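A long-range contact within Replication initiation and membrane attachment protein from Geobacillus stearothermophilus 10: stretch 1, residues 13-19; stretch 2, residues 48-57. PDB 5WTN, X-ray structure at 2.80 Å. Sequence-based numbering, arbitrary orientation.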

ATOM      1  N   ARG A  13     -23.275  19.842   7.240  1.00 19.95           N
ATOM      2  CA  ARG A  13     -21.973  19.358   7.702  1.00 19.90           C
ATOM      3  C   ARG A  13     -21.822  17.838   7.631  1.00 16.80           C
ATOM      4  O   ARG A  13     -22.792  17.103   7.805  1.00 14.32           O
ATOM      5  CB  ARG A  13     -21.702  19.841   9.130  1.00 22.19           C
ATOM      6  CG  ARG A  13     -21.790  21.349   9.302  1.00 21.65           C
ATOM      7  CD  ARG A  13     -21.277  21.780  10.666  1.00 21.30           C
ATOM      8  NE  ARG A  13     -21.666  20.844  11.717  1.00 27.28           N
ATOM      9  CZ  ARG A  13     -22.828  20.884  12.361  1.00 30.41           C
ATOM     10  NH1 ARG A  13     -23.722  21.817  12.063  1.00 32.91           N
ATOM     11  NH2 ARG A  13     -23.097  19.992  13.304  1.00 23.73           N
ATOM     12  N   TYR A  14     -20.598  17.376   7.382  1.00 18.17           N
ATOM     13  CA  TYR A  14     -20.317  15.945   7.377  1.00 16.21           C
ATOM     14  C   TYR A  14     -19.116  15.559   8.222  1.00 16.05           C
ATOM     15  O   TYR A  14     -18.306  16.396   8.636  1.00 16.96           O
ATOM     16  CB  TYR A  14     -20.117  15.433   5.961  1.00 12.96           C
ATOM     17  CG  TYR A  14     -18.865  15.940   5.290  1.00 15.13           C
ATOM     18  CD1 TYR A  14     -17.701  15.173   5.258  1.00 14.87           C
ATOM     19  CD2 TYR A  14     -18.851  17.168   4.651  1.00 15.16           C
ATOM     20  CE1 TYR A  14     -16.552  15.625   4.614  1.00 15.92           C
ATOM     21  CE2 TYR A  14     -17.699  17.629   4.001  1.00 17.04           C
ATOM     22  CZ  TYR A  14     -16.557  16.853   3.992  1.00 19.29           C
ATOM     23  OH  TYR A  14     -15.427  17.316   3.358  1.00 20.83           O
ATOM     24  N   THR A  15     -19.029  14.265   8.480  1.00 17.30           N
ATOM     25  CA  THR A  15     -17.808  13.647   8.945  1.00 14.90           C
ATOM     26  C   THR A  15     -17.630  12.375   8.127  1.00 12.56           C
ATOM     27  O   THR A  15     -18.616  11.799   7.663  1.00 10.94           O
ATOM     28  CB  THR A  15     -17.882  13.323  10.435  1.00 15.36           C
ATOM     29  OG1 THR A  15     -16.683  12.644  10.813  1.00 24.80           O
ATOM     30  CG2 THR A  15     -19.069  12.418  10.744  1.00 14.18           C
ATOM     31  N   VAL A  16     -16.382  11.955   7.921  1.00 14.28           N
ATOM     32  CA  VAL A  16     -16.093  10.679   7.267  1.00 11.91           C
ATOM     33  C   VAL A  16     -15.549   9.677   8.269  1.00 13.15           C
ATOM     34  O   VAL A  16     -14.585   9.962   8.982  1.00 13.59           O
ATOM     35  CB  VAL A  16     -15.018  10.816   6.204  1.00 10.82           C
ATOM     36  CG1 VAL A  16     -14.916   9.510   5.397  1.00  9.95           C
ATOM     37  CG2 VAL A  16     -15.291  11.991   5.324  1.00 10.12           C
ATOM     38  N   GLN A  17     -16.130   8.484   8.294  1.00 13.44           N
ATOM     39  CA  GLN A  17     -15.658   7.433   9.203  1.00 14.42           C
ATOM     40  C   GLN A  17     -15.567   6.041   8.563  1.00 15.95           C
ATOM     41  O   GLN A  17     -16.164   5.775   7.503  1.00 13.99           O
ATOM     42  CB  GLN A  17     -16.515   7.428  10.481  1.00 14.40           C
ATOM     43  CG  GLN A  17     -16.241   8.661  11.331  1.00 14.78           C
ATOM     44  CD  GLN A  17     -17.185   8.854  12.480  1.00 17.83           C
ATOM     45  OE1 GLN A  17     -17.834   9.897  12.579  1.00 24.31           O
ATOM     46  NE2 GLN A  17     -17.251   7.879  13.380  1.00 21.33           N
ATOM     47  N   SER A  18     -14.789   5.156   9.177  1.00 18.13           N
ATOM     48  CA  SER A  18     -14.778   3.771   8.720  1.00 17.59           C
ATOM     49  C   SER A  18     -14.366   2.845   9.828  1.00 20.62           C
ATOM     50  O   SER A  18     -13.515   3.212  10.639  1.00 19.84           O
ATOM     51  CB  SER A  18     -13.818   3.601   7.542  1.00 15.73           C
ATOM     52  OG  SER A  18     -14.124   2.429   6.814  1.00 14.63           O
ATOM     53  N   ARG A  19     -14.935   1.640   9.861  1.00 20.76           N
ATOM     54  CA  ARG A  19     -14.351   0.604  10.703  1.00 21.75           C
ATOM     55  C   ARG A  19     -13.446  -0.327   9.891  1.00 25.55           C
ATOM     56  O   ARG A  19     -12.837  -1.262  10.429  1.00 34.10           O
ATOM     57  CB  ARG A  19     -15.375  -0.136  11.592  1.00 24.33           C
ATOM     58  CG  ARG A  19     -16.809  -0.218  11.067  1.00 31.34           C
ATOM     59  CD  ARG A  19     -17.786   0.690  11.834  1.00 27.97           C
ATOM     60  NE  ARG A  19     -17.393   2.101  11.774  1.00 25.15           N
ATOM     61  CZ  ARG A  19     -16.952   2.807  12.819  1.00 27.72           C
ATOM     62  NH1 ARG A  19     -16.868   2.243  14.026  1.00 32.88           N
ATOM     63  NH2 ARG A  19     -16.610   4.082  12.661  1.00 22.89           N
TER
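Stretch 2 (48-57) TLWGELELLD

Stretch 2 continues a helix that begins earlier in the chain and runs to Leu-55; phi/psi stay near -60/-42 from Thr-48 to Gly-51, with backbone hydrogen bonds such as Leu-53 N to Leu-49 O at 2.9 Å; Leu-56, at -69/126, is the first residue to leave helical values. The helix crosses strand 13-17 almost perpendicularly: the angle between their N-to-C directions is 92° and the axes approach to 7.4 Å. The nearest CA atoms across the contact, those of Val-16 and Leu-53, are 5.2 Å apart, which places Val-16 at the crossing.

Strand alternation selects the contact residues. The CA-to-CB bonds of Tyr-14, Val-16 and Ser-18 point toward the helix, whereas those of Thr-15 and Gln-17 point away. Val-16, with chi1 t, has the largest area covered, 97 Å². Its CG1 lies 3.4 Å from Leu-49 O and 4.0 Å from Leu-53 CD1, while its CG2 lies 3.8 Å from Glu-52 CB and 4.1 Å from Leu-49 CD2.

The CA-to-CB bonds of Leu-49 and Leu-53 point sideways relative to the strand, yet the ends of both side chains come nearer to it. In Leu-53, chi1 t and chi2 p bring CD1 to 3.5 Å from Val-16 O and 3.7 Å from Gln-17 CA, and CD2 to 4.0 Å from Ser-18 CB. Leu-49 is m,t instead.

Tyr-14, with chi1 p and chi2 98°, places its ring against Glu-52 and Leu-56. Its OH donates a hydrogen bond to Glu-52 OE1 at 2.6 Å, the carboxylate oxygen lying at the ring edge near its plane. Glu-52 reaches this position with chi1 at -94°, between wells, and chi2 m. Leu-56, rotamer m,t, puts CD1 3.7 Å from Tyr-14 CE1, adding an apolar contact beside the polar one. Water 1 lies 2.6 Å from Leu-56 O and, more weakly bound, 3.3 Å from Val-16 O, so it can link the two backbones.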

ATOM      1  N   THR A  48     -11.980  10.619  -2.925  1.00  8.76           N
ATOM      2  CA  THR A  48     -12.000  11.806  -2.101  1.00  8.37           C
ATOM      3  C   THR A  48     -12.488  11.503  -0.666  1.00  8.73           C
ATOM      4  O   THR A  48     -11.880  11.953   0.308  1.00  9.55           O
ATOM      5  CB  THR A  48     -12.784  12.953  -2.796  1.00  7.84           C
ATOM      6  OG1 THR A  48     -12.165  13.245  -4.059  1.00  8.22           O
ATOM      7  CG2 THR A  48     -12.790  14.203  -1.947  1.00  6.70           C
ATOM      8  N   LEU A  49     -13.543  10.713  -0.517  1.00  7.26           N
ATOM      9  CA  LEU A  49     -13.995  10.347   0.825  1.00  8.53           C
ATOM     10  C   LEU A  49     -12.941   9.587   1.656  1.00  9.11           C
ATOM     11  O   LEU A  49     -12.734   9.854   2.831  1.00  9.10           O
ATOM     12  CB  LEU A  49     -15.284   9.553   0.732  1.00  8.58           C
ATOM     13  CG  LEU A  49     -16.478  10.439   0.409  1.00  8.15           C
ATOM     14  CD1 LEU A  49     -17.775   9.645   0.367  1.00  7.21           C
ATOM     15  CD2 LEU A  49     -16.546  11.543   1.445  1.00  7.11           C
ATOM     16  N   TRP A  50     -12.263   8.654   1.006  1.00 12.05           N
ATOM     17  CA  TRP A  50     -11.158   7.889   1.581  1.00 12.89           C
ATOM     18  C   TRP A  50     -10.014   8.811   1.988  1.00 12.05           C
ATOM     19  O   TRP A  50      -9.478   8.677   3.085  1.00 12.53           O
ATOM     20  CB  TRP A  50     -10.723   6.836   0.555  1.00 13.88           C
ATOM     21  CG  TRP A  50      -9.504   5.974   0.860  1.00 25.07           C
ATOM     22  CD1 TRP A  50      -8.763   5.940   2.011  1.00 28.40           C
ATOM     23  CD2 TRP A  50      -8.905   4.999  -0.026  1.00 29.90           C
ATOM     24  NE1 TRP A  50      -7.743   5.013   1.891  1.00 33.82           N
ATOM     25  CE2 TRP A  50      -7.809   4.428   0.650  1.00 33.61           C
ATOM     26  CE3 TRP A  50      -9.199   4.557  -1.323  1.00 26.33           C
ATOM     27  CZ2 TRP A  50      -6.997   3.441   0.062  1.00 38.66           C
ATOM     28  CZ3 TRP A  50      -8.399   3.577  -1.905  1.00 30.64           C
ATOM     29  CH2 TRP A  50      -7.311   3.029  -1.214  1.00 34.83           C
ATOM     30  N   GLY A  51      -9.653   9.748   1.113  1.00 10.39           N
ATOM     31  CA  GLY A  51      -8.661  10.747   1.447  1.00  9.30           C
ATOM     32  C   GLY A  51      -9.127  11.614   2.600  1.00 13.51           C
ATOM     33  O   GLY A  51      -8.346  11.940   3.503  1.00 12.97           O
ATOM     34  N   GLU A  52     -10.410  11.979   2.592  1.00 13.24           N
ATOM     35  CA  GLU A  52     -10.946  12.830   3.649  1.00 14.02           C
ATOM     36  C   GLU A  52     -10.908  12.167   4.999  1.00 14.10           C
ATOM     37  O   GLU A  52     -10.743  12.839   6.011  1.00 18.77           O
ATOM     38  CB  GLU A  52     -12.373  13.286   3.332  1.00 17.65           C
ATOM     39  CG  GLU A  52     -12.456  14.649   2.633  1.00 17.66           C
ATOM     40  CD  GLU A  52     -12.085  15.797   3.552  1.00 22.32           C
ATOM     41  OE1 GLU A  52     -12.985  16.559   3.981  1.00 25.25           O
ATOM     42  OE2 GLU A  52     -10.887  15.952   3.849  1.00 22.44           O
ATOM     43  N   LEU A  53     -11.082  10.853   5.003  1.00 14.16           N
ATOM     44  CA  LEU A  53     -10.998  10.024   6.208  1.00 16.33           C
ATOM     45  C   LEU A  53      -9.727  10.312   6.993  1.00 16.31           C
ATOM     46  O   LEU A  53      -9.757  10.474   8.207  1.00 14.65           O
ATOM     47  CB  LEU A  53     -10.998   8.550   5.789  1.00 13.58           C
ATOM     48  CG  LEU A  53     -11.014   7.473   6.857  1.00 11.40           C
ATOM     49  CD1 LEU A  53     -12.223   7.663   7.735  1.00 13.22           C
ATOM     50  CD2 LEU A  53     -11.073   6.144   6.149  1.00 15.04           C
ATOM     51  N   GLU A  54      -8.608  10.404   6.282  1.00 15.18           N
ATOM     52  CA  GLU A  54      -7.319  10.668   6.912  1.00 15.98           C
ATOM     53  C   GLU A  54      -7.090  12.153   7.196  1.00 16.59           C
ATOM     54  O   GLU A  54      -6.579  12.515   8.255  1.00 16.48           O
ATOM     55  CB  GLU A  54      -6.180  10.121   6.046  1.00 16.95           C
ATOM     56  CG  GLU A  54      -6.139   8.604   5.962  1.00 21.92           C
ATOM     57  CD  GLU A  54      -4.726   8.065   5.851  1.00 29.45           C
ATOM     58  OE1 GLU A  54      -3.874   8.452   6.679  1.00 31.88           O
ATOM     59  OE2 GLU A  54      -4.467   7.255   4.937  1.00 33.58           O
ATOM     60  N   LEU A  55      -7.466  13.007   6.249  1.00 16.74           N
ATOM     61  CA  LEU A  55      -7.240  14.439   6.382  1.00 16.66           C
ATOM     62  C   LEU A  55      -8.070  15.119   7.471  1.00 19.16           C
ATOM     63  O   LEU A  55      -7.490  15.713   8.380  1.00 20.98           O
ATOM     64  CB  LEU A  55      -7.441  15.122   5.039  1.00 17.17           C
ATOM     65  CG  LEU A  55      -7.182  16.623   4.971  1.00 18.50           C
ATOM     66  CD1 LEU A  55      -5.906  16.985   5.712  1.00 18.68           C
ATOM     67  CD2 LEU A  55      -7.103  17.038   3.507  1.00 16.27           C
ATOM     68  N   LEU A  56      -9.400  15.053   7.386  1.00 16.58           N
ATOM     69  CA  LEU A  56     -10.229  15.443   8.519  1.00 20.97           C
ATOM     70  C   LEU A  56      -9.939  14.365   9.504  1.00 28.28           C
ATOM     71  O   LEU A  56     -10.076  13.192   9.154  1.00 31.94           O
ATOM     72  CB  LEU A  56     -11.701  15.300   8.180  1.00 23.81           C
ATOM     73  CG  LEU A  56     -12.494  16.408   7.516  1.00 22.61           C
ATOM     74  CD1 LEU A  56     -13.745  15.783   6.944  1.00 20.84           C
ATOM     75  CD2 LEU A  56     -12.838  17.421   8.569  1.00 21.46           C
ATOM     76  N   ASP A  57      -9.521  14.661  10.720  1.00 29.11           N
ATOM     77  CA  ASP A  57      -9.337  13.491  11.561  1.00 28.96           C
ATOM     78  C   ASP A  57     -10.469  13.505  12.558  1.00 32.68           C
ATOM     79  O   ASP A  57     -10.391  14.169  13.596  1.00 41.59           O
ATOM     80  CB  ASP A  57      -7.982  13.539  12.261  1.00 33.60           C
ATOM     81  CG  ASP A  57      -7.670  12.253  13.021  1.00 39.65           C
ATOM     82  OD1 ASP A  57      -7.832  11.152  12.446  1.00 37.05           O
ATOM     83  OD2 ASP A  57      -7.271  12.342  14.202  1.00 41.55           O
TER
HETATM   84  O   HOH W   1     -12.174  12.016  10.008  1.00 34.89           O